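PDB 4W7W: cellulase from Xanthomonas axonopodis pv. citri, which binds cello-oligosaccharides and, as a glycoside hydrolase of family 5, probably cleaves the beta-1,4-glucosidic bonds of cellulose. Local coordinates for residues 149-154 with 183-188; 268-273 with 309-314; 137-142 with 175-180; 191-196 with 246-251. All coordinates share one frame; numbering follows the deposited sequence.

Contact 1: 149-154 with 183-188. With BGC (beta-D-glucopyranose), chain C.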
loop_
_atom_site.group_PDB
_atom_site.type_symbol
_atom_site.label_atom_id
_atom_site.label_comp_id
_atom_site.label_asym_id
_atom_site.label_seq_id
_atom_site.Cartn_x
_atom_site.Cartn_y
_atom_site.Cartn_z
ATOM N N PHE A 149 -7.618 -3.340 4.873
ATOM C CA PHE A 149 -7.709 -4.014 3.571
ATOM C C PHE A 149 -7.174 -3.094 2.463
ATOM O O PHE A 149 -7.820 -2.118 2.097
ATOM C CB PHE A 149 -9.147 -4.410 3.273
ATOM C CG PHE A 149 -9.766 -5.330 4.295
ATOM C CD1 PHE A 149 -9.046 -6.291 4.980
ATOM C CD2 PHE A 149 -11.120 -5.268 4.526
ATOM C CE1 PHE A 149 -9.673 -7.144 5.877
ATOM C CE2 PHE A 149 -11.751 -6.124 5.428
ATOM C CZ PHE A 149 -11.023 -7.076 6.086
ATOM N N GLY A 150 -5.995 -3.420 1.938
ATOM C CA GLY A 150 -5.401 -2.679 0.818
ATOM C C GLY A 150 -5.807 -3.311 -0.495
ATOM O O GLY A 150 -5.163 -4.245 -0.987
ATOM N N LEU A 151 -6.897 -2.813 -1.064
ATOM C CA LEU A 151 -7.564 -3.500 -2.174
ATOM C C LEU A 151 -6.679 -3.928 -3.330
ATOM O O LEU A 151 -6.866 -5.009 -3.876
ATOM C CB LEU A 151 -8.690 -2.641 -2.734
ATOM C CG LEU A 151 -9.800 -2.266 -1.757
ATOM C CD1 LEU A 151 -10.929 -1.606 -2.530
ATOM C CD2 LEU A 151 -10.270 -3.482 -0.955
ATOM N N MET A 152 -5.767 -3.057 -3.768
ATOM C CA MET A 152 -4.970 -3.401 -4.933
ATOM C C MET A 152 -3.778 -2.487 -5.054
ATOM O O MET A 152 -3.933 -1.266 -5.111
ATOM C CB MET A 152 -5.793 -3.247 -6.217
ATOM C CG MET A 152 -5.057 -3.637 -7.482
ATOM S SD MET A 152 -4.480 -5.345 -7.530
ATOM C CE MET A 152 -6.050 -6.206 -7.592
ATOM N N ASN A 153 -2.589 -3.053 -5.162
ATOM C CA ASN A 153 -1.415 -2.231 -5.391
ATOM C C ASN A 153 -1.413 -1.686 -6.814
ATOM O O ASN A 153 -1.401 -2.465 -7.770
ATOM C CB ASN A 153 -0.142 -3.010 -5.177
ATOM C CG ASN A 153 1.063 -2.122 -5.316
ATOM O OD1 ASN A 153 1.226 -1.197 -4.521
ATOM N ND2 ASN A 153 1.889 -2.360 -6.312
ATOM N N GLU A 154 -1.362 -0.359 -6.947
ATOM C CA GLU A 154 -1.076 0.313 -8.235
ATOM C C GLU A 154 -1.823 -0.249 -9.452
ATOM O O GLU A 154 -1.208 -0.687 -10.432
ATOM C CB GLU A 154 0.431 0.358 -8.495
ATOM C CG GLU A 154 1.141 1.146 -7.414
ATOM C CD GLU A 154 2.602 1.400 -7.707
ATOM O OE1 GLU A 154 3.082 0.967 -8.766
ATOM O OE2 GLU A 154 3.263 2.048 -6.845
ATOM N N ILE A 183 -10.792 0.247 4.652
ATOM C CA ILE A 183 -10.466 -0.142 3.290
ATOM C C ILE A 183 -9.642 0.993 2.680
ATOM O O ILE A 183 -10.068 2.154 2.696
ATOM C CB ILE A 183 -11.739 -0.364 2.440
ATOM C CG1 ILE A 183 -12.539 -1.539 2.974
ATOM C CG2 ILE A 183 -11.354 -0.599 0.988
ATOM C CD1 ILE A 183 -13.925 -1.633 2.366
ATOM N N LEU A 184 -8.490 0.639 2.119
ATOM C CA LEU A 184 -7.656 1.565 1.355
ATOM C C LEU A 184 -7.933 1.337 -0.132
ATOM O O LEU A 184 -7.691 0.250 -0.659
ATOM C CB LEU A 184 -6.171 1.364 1.637
ATOM C CG LEU A 184 -5.772 1.522 3.102
ATOM C CD1 LEU A 184 -4.269 1.349 3.227
ATOM C CD2 LEU A 184 -6.219 2.852 3.676
ATOM N N VAL A 185 -8.436 2.381 -0.786
ATOM C CA VAL A 185 -8.890 2.345 -2.179
ATOM C C VAL A 185 -7.916 3.127 -3.045
ATOM O O VAL A 185 -7.727 4.311 -2.818
ATOM C CB VAL A 185 -10.273 3.030 -2.346
ATOM C CG1 VAL A 185 -10.761 2.922 -3.784
ATOM C CG2 VAL A 185 -11.279 2.424 -1.401
ATOM N N PRO A 186 -7.308 2.484 -4.048
ATOM C CA PRO A 186 -6.436 3.208 -4.954
ATOM C C PRO A 186 -7.206 3.706 -6.171
ATOM O O PRO A 186 -8.346 3.296 -6.412
ATOM C CB PRO A 186 -5.465 2.121 -5.382
ATOM C CG PRO A 186 -6.342 0.908 -5.501
ATOM C CD PRO A 186 -7.353 1.044 -4.379
ATOM N N GLY A 187 -6.541 4.557 -6.952
ATOM C CA GLY A 187 -6.950 4.854 -8.309
ATOM C C GLY A 187 -6.157 4.046 -9.314
ATOM O O GLY A 187 -5.345 3.196 -8.951
ATOM N N THR A 188 -6.416 4.333 -10.596
ATOM C CA THR A 188 -5.598 3.789 -11.658
ATOM C C THR A 188 -4.324 4.653 -11.817
ATOM O O THR A 188 -3.972 5.417 -10.910
ATOM C CB THR A 188 -6.399 3.581 -12.950
ATOM O OG1 THR A 188 -5.606 2.813 -13.843
ATOM C CG2 THR A 188 -6.852 4.884 -13.586
HETATM C C2 BGC C . 6.445 1.644 -12.417
HETATM C C3 BGC C . 6.046 0.731 -11.267
HETATM C C4 BGC C . 6.137 1.459 -9.930
HETATM C C5 BGC C . 5.376 2.778 -10.004
HETATM C C6 BGC C . 5.588 3.622 -8.761
HETATM C C1 BGC C . 5.622 2.915 -12.350
HETATM O O2 BGC C . 6.218 1.017 -13.684
HETATM O O3 BGC C . 6.908 -0.407 -11.247
HETATM O O4 BGC C . 5.664 0.629 -8.868
HETATM O O5 BGC C . 5.843 3.563 -11.100
HETATM O O6 BGC C . 4.917 4.880 -8.881
HETATM O O HOH W 1 -5.280 -0.484 -2.145
#

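Contact 2: 268-273 with 309-314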
loop_
_atom_site.group_PDB
_atom_site.type_symbol
_atom_site.label_atom_id
_atom_site.label_comp_id
_atom_site.label_asym_id
_atom_site.label_seq_id
_atom_site.Cartn_x
_atom_site.Cartn_y
_atom_site.Cartn_z
ATOM N N ALA A 268 9.269 6.904 -1.135
ATOM C CA ALA A 268 10.661 6.654 -0.785
ATOM C C ALA A 268 11.493 7.790 -1.302
ATOM O O ALA A 268 11.124 8.459 -2.276
ATOM C CB ALA A 268 11.166 5.360 -1.395
ATOM N N THR A 269 12.643 7.959 -0.667
ATOM C CA THR A 269 13.684 8.904 -1.055
ATOM C C THR A 269 15.023 8.228 -0.826
ATOM O O THR A 269 15.159 7.391 0.071
ATOM C CB THR A 269 13.571 10.207 -0.237
ATOM O OG1 THR A 269 13.596 9.919 1.162
ATOM C CG2 THR A 269 12.293 10.949 -0.560
ATOM N N ALA A 270 16.009 8.596 -1.633
ATOM C CA ALA A 270 17.340 8.026 -1.509
ATOM C C ALA A 270 18.177 8.782 -0.499
ATOM O O ALA A 270 17.797 9.850 -0.016
ATOM C CB ALA A 270 18.018 8.017 -2.860
ATOM N N ASN A 271 19.326 8.205 -0.184
ATOM C CA ASN A 271 20.164 8.751 0.872
ATOM C C ASN A 271 21.132 9.824 0.396
ATOM O O ASN A 271 22.328 9.578 0.248
ATOM C CB ASN A 271 20.939 7.610 1.529
ATOM C CG ASN A 271 21.822 8.077 2.652
ATOM O OD1 ASN A 271 21.490 9.020 3.348
ATOM N ND2 ASN A 271 22.963 7.440 2.807
ATOM N N ASN A 272 20.606 11.025 0.171
ATOM C CA ASN A 272 21.423 12.168 -0.251
ATOM C C ASN A 272 20.774 13.455 0.238
ATOM O O ASN A 272 19.601 13.448 0.604
ATOM C CB ASN A 272 21.671 12.152 -1.774
ATOM C CG ASN A 272 20.407 12.237 -2.610
ATOM O OD1 ASN A 272 19.671 13.233 -2.569
ATOM N ND2 ASN A 272 20.126 11.171 -3.367
ATOM N N PRO A 273 21.528 14.559 0.247
ATOM C CA PRO A 273 21.011 15.762 0.893
ATOM C C PRO A 273 19.704 16.306 0.302
ATOM O O PRO A 273 18.805 16.671 1.047
ATOM C CB PRO A 273 22.165 16.749 0.735
ATOM C CG PRO A 273 23.375 15.864 0.855
ATOM C CD PRO A 273 22.996 14.624 0.092
ATOM N N TYR A 309 20.289 -1.449 -2.816
ATOM C CA TYR A 309 18.924 -0.969 -2.953
ATOM C C TYR A 309 18.766 0.388 -2.266
ATOM O O TYR A 309 18.978 0.505 -1.062
ATOM C CB TYR A 309 17.912 -1.953 -2.392
ATOM C CG TYR A 309 16.495 -1.559 -2.729
ATOM C CD1 TYR A 309 16.085 -1.435 -4.046
ATOM C CD2 TYR A 309 15.572 -1.288 -1.731
ATOM C CE1 TYR A 309 14.802 -1.052 -4.362
ATOM C CE2 TYR A 309 14.277 -0.915 -2.038
ATOM C CZ TYR A 309 13.890 -0.811 -3.348
ATOM O OH TYR A 309 12.595 -0.432 -3.667
ATOM N N PRO A 310 18.382 1.421 -3.029
ATOM C CA PRO A 310 18.501 2.762 -2.455
ATOM C C PRO A 310 17.492 3.116 -1.386
ATOM O O PRO A 310 17.663 4.125 -0.711
ATOM C CB PRO A 310 18.334 3.689 -3.678
ATOM C CG PRO A 310 17.585 2.884 -4.673
ATOM C CD PRO A 310 18.049 1.467 -4.468
ATOM N N PHE A 311 16.412 2.335 -1.277
ATOM C CA PHE A 311 15.280 2.718 -0.430
ATOM C C PHE A 311 15.103 1.822 0.789
ATOM O O PHE A 311 14.119 1.946 1.499
ATOM C CB PHE A 311 13.980 2.741 -1.253
ATOM C CG PHE A 311 14.037 3.619 -2.471
ATOM C CD1 PHE A 311 14.573 4.907 -2.445
ATOM C CD2 PHE A 311 13.461 3.176 -3.640
ATOM C CE1 PHE A 311 14.572 5.705 -3.594
ATOM C CE2 PHE A 311 13.441 3.961 -4.770
ATOM C CZ PHE A 311 14.013 5.218 -4.756
ATOM N N THR A 312 16.021 0.903 1.034
ATOM C CA THR A 312 15.850 0.008 2.156
ATOM C C THR A 312 15.958 0.710 3.498
ATOM O O THR A 312 16.904 1.462 3.731
ATOM C CB THR A 312 16.833 -1.162 2.116
ATOM O OG1 THR A 312 16.558 -1.994 3.243
ATOM C CG2 THR A 312 18.323 -0.735 2.121
ATOM N N VAL A 313 15.037 0.407 4.403
ATOM C CA VAL A 313 15.220 0.739 5.811
ATOM C C VAL A 313 15.262 -0.519 6.681
ATOM O O VAL A 313 15.112 -0.432 7.901
ATOM C CB VAL A 313 14.228 1.805 6.338
ATOM C CG1 VAL A 313 14.479 3.125 5.618
ATOM C CG2 VAL A 313 12.781 1.358 6.215
ATOM N N GLN A 314 15.505 -1.678 6.064
ATOM C CA GLN A 314 15.747 -2.883 6.836
ATOM C C GLN A 314 17.066 -2.710 7.594
ATOM O O GLN A 314 18.067 -2.381 6.978
ATOM C CB GLN A 314 15.850 -4.084 5.907
ATOM C CG GLN A 314 15.993 -5.411 6.640
ATOM C CD GLN A 314 14.752 -5.857 7.387
ATOM O OE1 GLN A 314 13.660 -5.287 7.263
ATOM N NE2 GLN A 314 14.906 -6.927 8.135
HETATM O O HOH W 2 20.001 5.558 -1.041
#

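Contact 3: 137-142 with 175-180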
loop_
_atom_site.group_PDB
_atom_site.type_symbol
_atom_site.label_atom_id
_atom_site.label_comp_id
_atom_site.label_asym_id
_atom_site.label_seq_id
_atom_site.Cartn_x
_atom_site.Cartn_y
_atom_site.Cartn_z
ATOM N N LEU A 137 -11.236 -12.767 1.960
ATOM C CA LEU A 137 -10.338 -12.194 2.955
ATOM C C LEU A 137 -11.105 -11.477 4.050
ATOM O O LEU A 137 -10.758 -11.585 5.228
ATOM C CB LEU A 137 -9.293 -11.267 2.341
ATOM C CG LEU A 137 -8.243 -11.951 1.471
ATOM C CD1 LEU A 137 -7.291 -10.903 0.915
ATOM C CD2 LEU A 137 -7.465 -13.002 2.231
ATOM N N ALA A 138 -12.180 -10.770 3.688
ATOM C CA ALA A 138 -12.983 -10.091 4.691
ATOM C C ALA A 138 -13.620 -11.092 5.667
ATOM O O ALA A 138 -13.709 -10.829 6.862
ATOM C CB ALA A 138 -14.043 -9.243 4.027
ATOM N N LEU A 139 -14.074 -12.240 5.166
ATOM C CA LEU A 139 -14.617 -13.265 6.056
ATOM C C LEU A 139 -13.570 -13.757 7.041
ATOM O O LEU A 139 -13.905 -14.069 8.180
ATOM C CB LEU A 139 -15.197 -14.431 5.257
ATOM C CG LEU A 139 -16.522 -14.130 4.552
ATOM C CD1 LEU A 139 -16.851 -15.207 3.530
ATOM C CD2 LEU A 139 -17.677 -13.973 5.528
ATOM N N GLU A 140 -12.314 -13.818 6.615
ATOM C CA GLU A 140 -11.243 -14.269 7.498
ATOM C C GLU A 140 -10.873 -13.250 8.567
ATOM O O GLU A 140 -10.519 -13.621 9.678
ATOM C CB GLU A 140 -9.984 -14.598 6.713
ATOM C CG GLU A 140 -10.106 -15.728 5.736
ATOM C CD GLU A 140 -10.365 -17.060 6.386
ATOM O OE1 GLU A 140 -10.010 -17.273 7.586
ATOM O OE2 GLU A 140 -10.923 -17.921 5.659
ATOM N N PHE A 141 -10.917 -11.962 8.219
ATOM C CA PHE A 141 -10.316 -10.909 9.042
ATOM C C PHE A 141 -11.316 -9.893 9.576
ATOM O O PHE A 141 -10.917 -8.918 10.213
ATOM C CB PHE A 141 -9.191 -10.217 8.259
ATOM C CG PHE A 141 -8.042 -11.135 7.968
ATOM C CD1 PHE A 141 -7.236 -11.625 8.998
ATOM C CD2 PHE A 141 -7.800 -11.577 6.682
ATOM C CE1 PHE A 141 -6.218 -12.514 8.738
ATOM C CE2 PHE A 141 -6.760 -12.460 6.409
ATOM C CZ PHE A 141 -5.963 -12.915 7.442
ATOM N N LYS A 142 -12.606 -10.128 9.370
ATOM C CA LYS A 142 -13.600 -9.144 9.788
ATOM C C LYS A 142 -13.561 -8.860 11.280
ATOM O O LYS A 142 -13.814 -7.731 11.684
ATOM C CB LYS A 142 -15.005 -9.516 9.351
ATOM C CG LYS A 142 -15.442 -10.875 9.804
ATOM C CD LYS A 142 -16.873 -11.150 9.359
ATOM C CE LYS A 142 -17.871 -10.410 10.227
ATOM N NZ LYS A 142 -18.073 -11.097 11.526
ATOM N N ARG A 175 -18.196 -5.166 2.541
ATOM C CA ARG A 175 -19.189 -4.744 3.525
ATOM C C ARG A 175 -20.324 -5.740 3.701
ATOM O O ARG A 175 -20.872 -5.850 4.788
ATOM C CB ARG A 175 -19.692 -3.341 3.205
ATOM C CG ARG A 175 -18.612 -2.268 3.231
ATOM C CD ARG A 175 -17.910 -2.218 4.575
ATOM N NE ARG A 175 -16.983 -1.099 4.616
ATOM C CZ ARG A 175 -15.809 -1.087 5.238
ATOM N NH1 ARG A 175 -15.383 -2.134 5.925
ATOM N NH2 ARG A 175 -15.062 -0.013 5.129
ATOM N N LYS A 176 -20.655 -6.490 2.647
ATOM C CA LYS A 176 -21.687 -7.514 2.748
ATOM C C LYS A 176 -21.331 -8.577 3.789
ATOM O O LYS A 176 -22.231 -9.209 4.321
ATOM C CB LYS A 176 -21.916 -8.191 1.398
ATOM C CG LYS A 176 -22.730 -7.367 0.418
ATOM C CD LYS A 176 -22.785 -8.024 -0.941
ATOM C CE LYS A 176 -23.735 -7.293 -1.881
ATOM N NZ LYS A 176 -23.598 -7.781 -3.266
ATOM N N THR A 177 -20.040 -8.784 4.071
ATOM C CA THR A 177 -19.642 -9.778 5.064
ATOM C C THR A 177 -19.857 -9.300 6.490
ATOM O O THR A 177 -19.737 -10.096 7.426
ATOM C CB THR A 177 -18.163 -10.168 4.950
ATOM O OG1 THR A 177 -17.340 -9.066 5.365
ATOM C CG2 THR A 177 -17.805 -10.603 3.547
ATOM N N GLY A 178 -20.150 -8.013 6.666
ATOM C CA GLY A 178 -20.210 -7.404 7.995
ATOM C C GLY A 178 -18.907 -6.768 8.443
ATOM O O GLY A 178 -18.863 -6.115 9.496
ATOM N N ALA A 179 -17.843 -6.942 7.660
ATOM C CA ALA A 179 -16.549 -6.365 8.015
ATOM C C ALA A 179 -16.631 -4.850 8.076
ATOM O O ALA A 179 -17.134 -4.200 7.148
ATOM C CB ALA A 179 -15.507 -6.785 7.000
ATOM N N LYS A 180 -16.082 -4.289 9.160
ATOM C CA LYS A 180 -16.056 -2.847 9.382
ATOM C C LYS A 180 -14.656 -2.260 9.215
ATOM O O LYS A 180 -14.446 -1.077 9.445
ATOM C CB LYS A 180 -16.600 -2.524 10.771
ATOM C CG LYS A 180 -18.040 -2.952 10.978
ATOM C CD LYS A 180 -18.542 -2.614 12.373
ATOM C CE LYS A 180 -20.028 -2.917 12.532
ATOM N NZ LYS A 180 -20.456 -2.865 13.955
HETATM O O HOH W 3 -15.478 -5.726 11.413
#

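Contact 4: 191-196 with 246-251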
loop_
_atom_site.group_PDB
_atom_site.type_symbol
_atom_site.label_atom_id
_atom_site.label_comp_id
_atom_site.label_asym_id
_atom_site.label_seq_id
_atom_site.Cartn_x
_atom_site.Cartn_y
_atom_site.Cartn_z
ATOM N N THR A 191 -1.896 4.728 -9.058
ATOM C CA THR A 191 -2.402 5.518 -7.953
ATOM C C THR A 191 -1.459 6.638 -7.511
ATOM O O THR A 191 -1.332 6.962 -6.340
ATOM C CB THR A 191 -2.930 4.596 -6.817
ATOM O OG1 THR A 191 -3.950 5.300 -6.125
ATOM C CG2 THR A 191 -1.876 4.021 -5.848
ATOM N N GLY A 192 -0.831 7.291 -8.477
ATOM C CA GLY A 192 0.090 8.370 -8.144
ATOM C C GLY A 192 -0.639 9.565 -7.561
ATOM O O GLY A 192 -1.633 10.029 -8.110
ATOM N N ALA A 193 -0.115 10.135 -6.479
ATOM C CA ALA A 193 -0.729 11.354 -5.957
ATOM C C ALA A 193 -0.641 12.472 -6.986
ATOM O O ALA A 193 -1.586 13.218 -7.203
ATOM C CB ALA A 193 -0.075 11.791 -4.661
ATOM N N HIS A 194 0.526 12.588 -7.600
ATOM C CA HIS A 194 0.812 13.663 -8.541
ATOM C C HIS A 194 -0.180 13.779 -9.695
ATOM O O HIS A 194 -0.445 14.883 -10.152
ATOM C CB HIS A 194 2.243 13.520 -9.096
ATOM C CG HIS A 194 2.466 12.253 -9.856
ATOM N ND1 HIS A 194 2.357 12.183 -11.226
ATOM C CD2 HIS A 194 2.694 10.982 -9.431
ATOM C CE1 HIS A 194 2.542 10.937 -11.617
ATOM N NE2 HIS A 194 2.766 10.193 -10.547
ATOM N N SER A 195 -0.676 12.641 -10.182
ATOM C CA SER A 195 -1.499 12.589 -11.373
ATOM C C SER A 195 -2.973 12.402 -11.058
ATOM O O SER A 195 -3.781 12.162 -11.969
ATOM C CB SER A 195 -1.024 11.463 -12.262
ATOM O OG SER A 195 -1.039 10.264 -11.510
ATOM N N TRP A 196 -3.353 12.536 -9.790
ATOM C CA TRP A 196 -4.706 12.230 -9.344
ATOM C C TRP A 196 -5.770 12.986 -10.135
ATOM O O TRP A 196 -6.858 12.447 -10.382
ATOM C CB TRP A 196 -4.842 12.555 -7.860
ATOM C CG TRP A 196 -6.017 11.938 -7.194
ATOM C CD1 TRP A 196 -7.161 12.544 -6.810
ATOM C CD2 TRP A 196 -6.137 10.564 -6.815
ATOM N NE1 TRP A 196 -7.993 11.642 -6.214
ATOM C CE2 TRP A 196 -7.392 10.417 -6.195
ATOM C CE3 TRP A 196 -5.289 9.453 -6.905
ATOM C CZ2 TRP A 196 -7.824 9.210 -5.659
ATOM C CZ3 TRP A 196 -5.720 8.258 -6.381
ATOM C CH2 TRP A 196 -6.982 8.148 -5.761
ATOM N N GLU A 246 5.090 19.211 -2.961
ATOM C CA GLU A 246 4.422 19.784 -4.121
ATOM C C GLU A 246 3.453 18.810 -4.791
ATOM O O GLU A 246 2.327 19.173 -5.111
ATOM C CB GLU A 246 5.442 20.288 -5.132
ATOM C CG GLU A 246 6.147 21.540 -4.635
ATOM C CD GLU A 246 7.419 21.883 -5.383
ATOM O OE1 GLU A 246 7.702 21.224 -6.407
ATOM O OE2 GLU A 246 8.126 22.825 -4.939
ATOM N N LYS A 247 3.901 17.579 -4.980
ATOM C CA LYS A 247 3.115 16.584 -5.679
ATOM C C LYS A 247 1.975 16.022 -4.848
ATOM O O LYS A 247 1.053 15.424 -5.413
ATOM C CB LYS A 247 4.022 15.462 -6.183
ATOM C CG LYS A 247 5.025 15.893 -7.248
ATOM C CD LYS A 247 4.393 16.587 -8.443
ATOM C CE LYS A 247 5.438 17.121 -9.388
ATOM N NZ LYS A 247 4.825 17.794 -10.571
ATOM N N LEU A 248 1.994 16.227 -3.536
ATOM C CA LEU A 248 0.877 15.821 -2.680
ATOM C C LEU A 248 -0.249 16.842 -2.613
ATOM O O LEU A 248 -1.341 16.504 -2.170
ATOM C CB LEU A 248 1.373 15.559 -1.259
ATOM C CG LEU A 248 2.386 14.415 -1.077
ATOM C CD1 LEU A 248 2.674 14.232 0.396
ATOM C CD2 LEU A 248 1.894 13.107 -1.679
ATOM N N GLN A 249 -0.012 18.082 -3.039
ATOM C CA GLN A 249 -0.977 19.153 -2.787
ATOM C C GLN A 249 -2.329 18.930 -3.464
ATOM O O GLN A 249 -3.362 19.156 -2.845
ATOM C CB GLN A 249 -0.427 20.529 -3.197
ATOM C CG GLN A 249 0.654 21.010 -2.273
ATOM C CD GLN A 249 0.982 22.465 -2.486
ATOM O OE1 GLN A 249 0.162 23.242 -2.995
ATOM N NE2 GLN A 249 2.150 22.850 -2.067
ATOM N N GLY A 250 -2.336 18.568 -4.748
ATOM C CA GLY A 250 -3.605 18.421 -5.461
ATOM C C GLY A 250 -4.493 17.314 -4.900
ATOM O O GLY A 250 -5.699 17.490 -4.732
ATOM N N PHE A 251 -3.858 16.188 -4.578
ATOM C CA PHE A 251 -4.529 15.072 -3.936
ATOM C C PHE A 251 -5.045 15.461 -2.561
ATOM O O PHE A 251 -6.192 15.145 -2.223
ATOM C CB PHE A 251 -3.567 13.882 -3.881
ATOM C CG PHE A 251 -4.111 12.675 -3.178
ATOM C CD1 PHE A 251 -5.109 11.895 -3.746
ATOM C CD2 PHE A 251 -3.625 12.301 -1.938
ATOM C CE1 PHE A 251 -5.579 10.772 -3.090
ATOM C CE2 PHE A 251 -4.101 11.182 -1.281
ATOM C CZ PHE A 251 -5.073 10.415 -1.871
HETATM O O HOH W 4 -1.580 15.830 -6.259
#

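Contact 1: 149-154 with 183-188
The ring of F149 meets I183 at its edge, where CG1 of I183 lies near the ring plane, 4.3 Å from CD2 of F149. The other flat group, the carboxylate of E154, accepts a hydrogen bond from the bound glucose, O4 to OE1 at 2.6 Å. The puckered ring of P186 leans on the opposing backbone, its CG 3.3 Å from O of M152.

Parallel strand pairing is established by L184, which straddles G150: its N donates to F149 O (2.8 Å, 168° at the hydrogen), and its O accepts from L151 N (3.2 Å). That second bond runs almost straight along the acceptor's carbonyl. Beyond it the chains diverge, CA to CA reaching 6.8 Å at M152 and P186. A water spans the widening, accepting from M152 N and lying 2.9 Å from L184 O, to which it can donate; where it does, that oxygen has a second donor beside L151 N. L151 has helical backbone angles; with CG anti to its carbonyl carbon (chi1 -60°), its branch crosses the side chain of I183, CG to CG2 at 3.6 Å.

The pair closes the beta-alpha-beta unit of strand 147-150, helix 160-176 and strand 183-186. L184 faces E222 and F263 of strands 219-226 and 262-268, whereas L151 packs on T170 and I174 of the helix and F149 meets the ring of W134.

Contact 2: 268-273 with 309-314
Aromatic and CH-pi contacts dominate where F311 lies against A268. CB of A268 sits over one face of the F311 ring, 3.7 Å from its centroid and only 21° off the normal, a CH-pi geometry shifted toward the CG side of the ring. CG of P310 lies over the opposite face, near its centre, so the ring is held between an alanine methyl and the proline preceding it in sequence. With its CG anti to the carbonyl carbon (chi1 -55°), F311 directs its ring toward the other loop.

Polar groups meet this ring at its rim. O of T269 is 3.6 Å from CD1 of F311, and N of A270 lies in the ring plane, 3.8 Å from CE1. This amide is buried with no hydrogen-bonding partner in the model.

The remaining apolar contacts are more distant: CB of A270 is 4.2 Å from CE1 of F311 and 4.4 Å from CB of P310.

Hydrogen bonding between the loops is indirect. A water accepts from N271 N at 2.9 Å and donates to P310 O at 2.8 Å. Q324 supplies a second link, its NE2 reaching both T269 O and P310 O.

Local turns shape both chains: a type I turn from Y309 to T312 carries P310 and F311, and N271, whose N holds the water, is the centre of an inverse gamma turn. These loops follow strands 262-268 and 293-301 of the (beta/alpha)8 barrel, at a glycan site where Y309 stacks on W305 and its OH makes a weak hydrogen bond to glucose.

Contact 3: 137-142 with 175-180
A138 and A179 form the buried part of this contact, their methyls 4.1 Å apart at CB, and CB of A138 also lies 3.6 Å from OG1 of T177. That hydroxyl sits between the backbone N and carbonyl carbon of its own residue (chi1 70°), which places it where it can bond to I174 O and accept from A179 N, an ST turn. T177 therefore offers A138 an oxygen already engaged by its own chain. Behind this layer, A138 and A179 both touch F149 of the barrel strand and I174. At its border CB of K142 packs closely on CB of A179, at 3.6 Å.

The two segments close helices 127-141 and 160-176, adjacent members of the outer helical layer of the (beta/alpha)8 barrel, before the chain turns into strands 147-150 and 183-186. G178, with phi at +93°, is the first residue past the helix with non-helical backbone angles.

On the solvent side the contacts are made by exposed or flexible chains and by a water. L139 lays its CD2 obliquely across T177, a looser 3.9 Å from CB. The bend of K142 at chi3 (-76°) brings its CE close, to 3.4 Å from T177 O. A water joins the backbones, donating to K142 O (2.6 Å) and accepting from K180 N (2.7 Å). On the far side of the loop, R175 NH1 donates to A179 O from above the carbonyl plane, while its NE forms a salt bridge with D214.

Contact 4: 191-196 with 246-251
The loop after barrel strand 183-186 carries H194, a residue of the glycan pocket, and folds through a type I turn from A193 to W196 onto helix 243-258. CB of H194 lies 3.8 Å from CD of K247, and its CA makes a C-H...O contact with K247 O. CG of H194 stands between its backbone N and carbonyl carbon (chi1 62°), carrying the imidazole away from the helix; there it stacks on Y231 and touches a bound glucose.

A water links the two backbones. It donates to A193 O and to K247 O, both at 2.8 Å, and accepts from F251 N at 2.9 Å. The helix is kinked here, N of G250 and of F251 lacking bonds to the preceding turn, and the water stands in between K247 O and F251 N while tying the loop to the same point.

The aromatic pair is T-shaped. F251 turns its edge onto one face of W196, the phenyl centroid 4.8 Å from that of the five-membered ring and the planes at 77°. CD1 of F251 approaches CD2 of W196 to 3.5 Å. The indole rim has polar neighbours in its plane, OG1 of T191 and O of G192. Beside the pair, CB of A193 packs on CD2 of L248 at 3.8 Å.

W196 also meets W254 edge-to-face and packs on helix 205-209. L248 leads on to Y285 and M286 of helix 273-288, and F251 rests on A223 of strand 219-226.

Overall arrangement
Contact 1 is the most central, about 7 Å from the chain centre, and both contact 3 and contact 4 adjoin it. Contact 3 meets its outer face, F149 CZ lying 3.9 Å from A138 CA, while contact 4 meets the other end of the strand pair, P186 CA being 3.5 Å from T191 OG1. E154 of contact 1 and H194 of contact 4 belong to one glycan pocket; Y309 of contact 2 belongs to another. Contact 2 remains separate from contacts 1 and 4, nearest atoms about 10 Å away in each case. Contacts 2 and 3, centres about 36 Å apart, occupy opposite sides of the chain's centre.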